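Local coordinates for protein phospho-furanose lactonase (Mycoplasma synoviae, PDB 3OVG) that hydrolyses the 1,4-lactone ring of phosphorylated pentono-lactones such as D-xylono-1,4-lactone 5-phosphate, using two zinc ions in each subunit, at residues Phe55-Asp60 with Tyr280-Gly285. Numbering follows the deposited sequence.
With PO4 (phosphate ion), chain I.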
loop_
_atom_site.group_PDB
_atom_site.type_symbol
_atom_site.label_atom_id
_atom_site.label_comp_id
_atom_site.label_asym_id
_atom_site.label_seq_id
_atom_site.Cartn_x
_atom_site.Cartn_y
_atom_site.Cartn_z
ATOM N N PHE A 55 16.273 -1.885 32.713
ATOM C CA PHE A 55 15.691 -2.108 34.027
ATOM C C PHE A 55 16.599 -1.525 35.135
ATOM O O PHE A 55 16.104 -0.874 36.071
ATOM C CB PHE A 55 15.471 -3.604 34.257
ATOM C CG PHE A 55 14.343 -3.927 35.228
ATOM C CD1 PHE A 55 14.131 -3.153 36.374
ATOM C CD2 PHE A 55 13.486 -4.990 34.977
ATOM C CE1 PHE A 55 13.101 -3.440 37.272
ATOM C CE2 PHE A 55 12.444 -5.300 35.874
ATOM C CZ PHE A 55 12.245 -4.509 37.022
ATOM N N LYS A 56 17.915 -1.763 35.012
ATOM C CA LYS A 56 18.919 -1.210 35.945
ATOM C C LYS A 56 18.916 0.327 35.975
ATOM O O LYS A 56 19.098 0.940 37.031
ATOM C CB LYS A 56 20.323 -1.739 35.608
ATOM C CG LYS A 56 20.505 -3.246 35.953
ATOM C CD LYS A 56 21.865 -3.817 35.484
ATOM C CE LYS A 56 22.135 -5.227 36.063
ATOM N NZ LYS A 56 23.269 -5.974 35.389
ATOM N N GLU A 57 18.711 0.972 34.835
ATOM C CA GLU A 57 18.573 2.430 34.890
ATOM C C GLU A 57 17.331 2.864 35.691
ATOM O O GLU A 57 17.350 3.835 36.468
ATOM C CB GLU A 57 18.552 3.027 33.485
ATOM C CG GLU A 57 19.916 2.975 32.853
ATOM C CD GLU A 57 19.942 3.475 31.423
ATOM O OE1 GLU A 57 19.073 4.290 31.030
ATOM O OE2 GLU A 57 20.849 3.023 30.676
ATOM N N PHE A 58 16.238 2.150 35.476
ATOM C CA PHE A 58 15.005 2.406 36.206
ATOM C C PHE A 58 15.216 2.235 37.711
ATOM O O PHE A 58 14.723 3.021 38.498
ATOM C CB PHE A 58 13.929 1.453 35.672
ATOM C CG PHE A 58 12.618 1.468 36.427
ATOM C CD1 PHE A 58 11.719 2.502 36.253
ATOM C CD2 PHE A 58 12.263 0.406 37.241
ATOM C CE1 PHE A 58 10.498 2.505 36.874
ATOM C CE2 PHE A 58 11.029 0.398 37.899
ATOM C CZ PHE A 58 10.142 1.455 37.722
ATOM N N ILE A 59 15.933 1.186 38.101
ATOM C CA ILE A 59 16.237 0.941 39.509
ATOM C C ILE A 59 17.206 2.027 40.011
ATOM O O ILE A 59 16.982 2.643 41.072
ATOM C CB ILE A 59 16.743 -0.521 39.717
ATOM C CG1 ILE A 59 15.585 -1.512 39.535
ATOM C CG2 ILE A 59 17.395 -0.717 41.084
ATOM C CD1 ILE A 59 16.008 -2.965 39.289
ATOM N N ASP A 60 18.238 2.315 39.221
ATOM C CA ASP A 60 19.149 3.412 39.538
ATOM C C ASP A 60 18.389 4.679 39.946
ATOM O O ASP A 60 18.785 5.382 40.881
ATOM C CB ASP A 60 20.057 3.709 38.345
ATOM C CG ASP A 60 20.918 4.962 38.557
ATOM O OD1 ASP A 60 20.454 6.057 38.187
ATOM O OD2 ASP A 60 22.045 4.859 39.098
ATOM N N TYR A 280 11.557 3.118 22.042
ATOM C CA TYR A 280 11.012 3.724 23.246
ATOM C C TYR A 280 11.827 3.357 24.484
ATOM O O TYR A 280 11.438 3.679 25.600
ATOM C CB TYR A 280 9.528 3.324 23.434
ATOM C CG TYR A 280 8.575 3.891 22.383
ATOM C CD1 TYR A 280 9.019 4.809 21.422
ATOM C CD2 TYR A 280 7.214 3.560 22.399
ATOM C CE1 TYR A 280 8.132 5.348 20.474
ATOM C CE2 TYR A 280 6.342 4.093 21.487
ATOM C CZ TYR A 280 6.797 4.982 20.524
ATOM O OH TYR A 280 5.908 5.492 19.612
ATOM N N GLN A 281 12.963 2.679 24.289
ATOM C CA GLN A 281 13.892 2.450 25.390
ATOM C C GLN A 281 15.282 2.885 24.965
ATOM O O GLN A 281 15.611 2.791 23.791
ATOM C CB GLN A 281 13.883 0.985 25.832
ATOM C CG GLN A 281 12.563 0.598 26.447
ATOM C CD GLN A 281 12.567 -0.798 27.005
ATOM O OE1 GLN A 281 13.622 -1.332 27.367
ATOM N NE2 GLN A 281 11.378 -1.402 27.093
ATOM N N ARG A 282 16.058 3.413 25.917
ATOM C CA ARG A 282 17.383 3.947 25.635
ATOM C C ARG A 282 18.328 2.852 25.132
ATOM O O ARG A 282 18.943 2.988 24.086
ATOM C CB ARG A 282 17.984 4.578 26.883
ATOM C CG ARG A 282 19.203 5.447 26.576
ATOM C CD ARG A 282 19.778 6.104 27.845
ATOM N NE ARG A 282 20.699 5.202 28.560
ATOM C CZ ARG A 282 21.962 5.002 28.208
ATOM N NH1 ARG A 282 22.736 4.172 28.898
ATOM N NH2 ARG A 282 22.456 5.644 27.162
ATOM N N ASN A 283 18.418 1.764 25.887
ATOM C CA ASN A 283 19.360 0.700 25.549
ATOM C C ASN A 283 18.979 -0.051 24.277
ATOM O O ASN A 283 19.804 -0.290 23.429
ATOM C CB ASN A 283 19.614 -0.204 26.769
ATOM C CG ASN A 283 20.534 0.455 27.780
ATOM O OD1 ASN A 283 21.762 0.504 27.579
ATOM N ND2 ASN A 283 19.957 0.991 28.859
ATOM N N TYR A 284 17.706 -0.372 24.119
ATOM C CA TYR A 284 17.210 -0.813 22.806
ATOM C C TYR A 284 17.540 0.176 21.669
ATOM O O TYR A 284 17.953 -0.233 20.558
ATOM C CB TYR A 284 15.701 -1.069 22.877
ATOM C CG TYR A 284 15.280 -2.502 23.177
ATOM C CD1 TYR A 284 15.606 -3.538 22.304
ATOM C CD2 TYR A 284 14.519 -2.806 24.305
ATOM C CE1 TYR A 284 15.198 -4.851 22.540
ATOM C CE2 TYR A 284 14.109 -4.115 24.573
ATOM C CZ TYR A 284 14.443 -5.136 23.670
ATOM O OH TYR A 284 14.026 -6.428 23.895
ATOM N N GLY A 285 17.339 1.473 21.904
ATOM C CA GLY A 285 17.742 2.468 20.906
ATOM C C GLY A 285 19.209 2.291 20.469
ATOM O O GLY A 285 19.547 2.305 19.280
HETATM P P PO4 I . 2.676 3.671 19.397
HETATM O O1 PO4 I . 3.146 2.374 20.081
HETATM O O2 PO4 I . 2.963 3.646 17.876
HETATM O O3 PO4 I . 1.169 3.817 19.639
HETATM O O4 PO4 I . 3.371 4.845 20.082
#
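E57 OE2 accepts hydrogen bonds from three nitrogens of the 280-285 segment: R282 NH1, R282 NE and N283 ND2. The two arginine nitrogens form a salt bridge with the carboxylate, and the asparagine adds a neutral hydrogen bond. The contact lies within the TIM-barrel fold of the phosphotriesterase family. It joins helix 48-60 to the first turn of helix 282-287, which follows the substrate-binding residues R277 to Y280. The shortest bond between E57 and R282 runs from R282 NH1 to E57 OE2, at 2.8 Å. The arginine grips side-on, and R282 NE lies 3.1 Å from E57 OE1. R282 NE is also 3.0 Å from E57 OE2, so it is shared by both carboxylate oxygens. The carboxylate lies at the guanidinium edge, with the two planes 26° apart. R282 meets both oxygens on the syn side, though somewhat out of the carboxylate plane. The R282 chain leaves the backbone with CG anti to N and bends at chi3 (84°), which turns its NE edge to the acid. E57 instead runs extended beyond CG, and the two side chains cross at about a right angle.

The side chains of E57 and N283 meet from opposite directions. N283 ND2 sits above the carboxylate plane, 2.9 Å from E57 OE2. The amide and carboxylate planes are 62° apart. The same ND2 also bonds E54 OE1, one turn earlier on helix 48-60, while E54 OE2 takes the backbone N of R282. Two glutamates thus hold the start of the short helix, where Q281 is the N-cap. R282 NH2 has a second acidic partner, E351 of a neighbouring subunit.

Y280 belongs to the substrate site. A phosphate ion, probably from the crystallisation liquor, lies at its ring edge. Y280 OH donates to phosphate O4 at 2.7 Å.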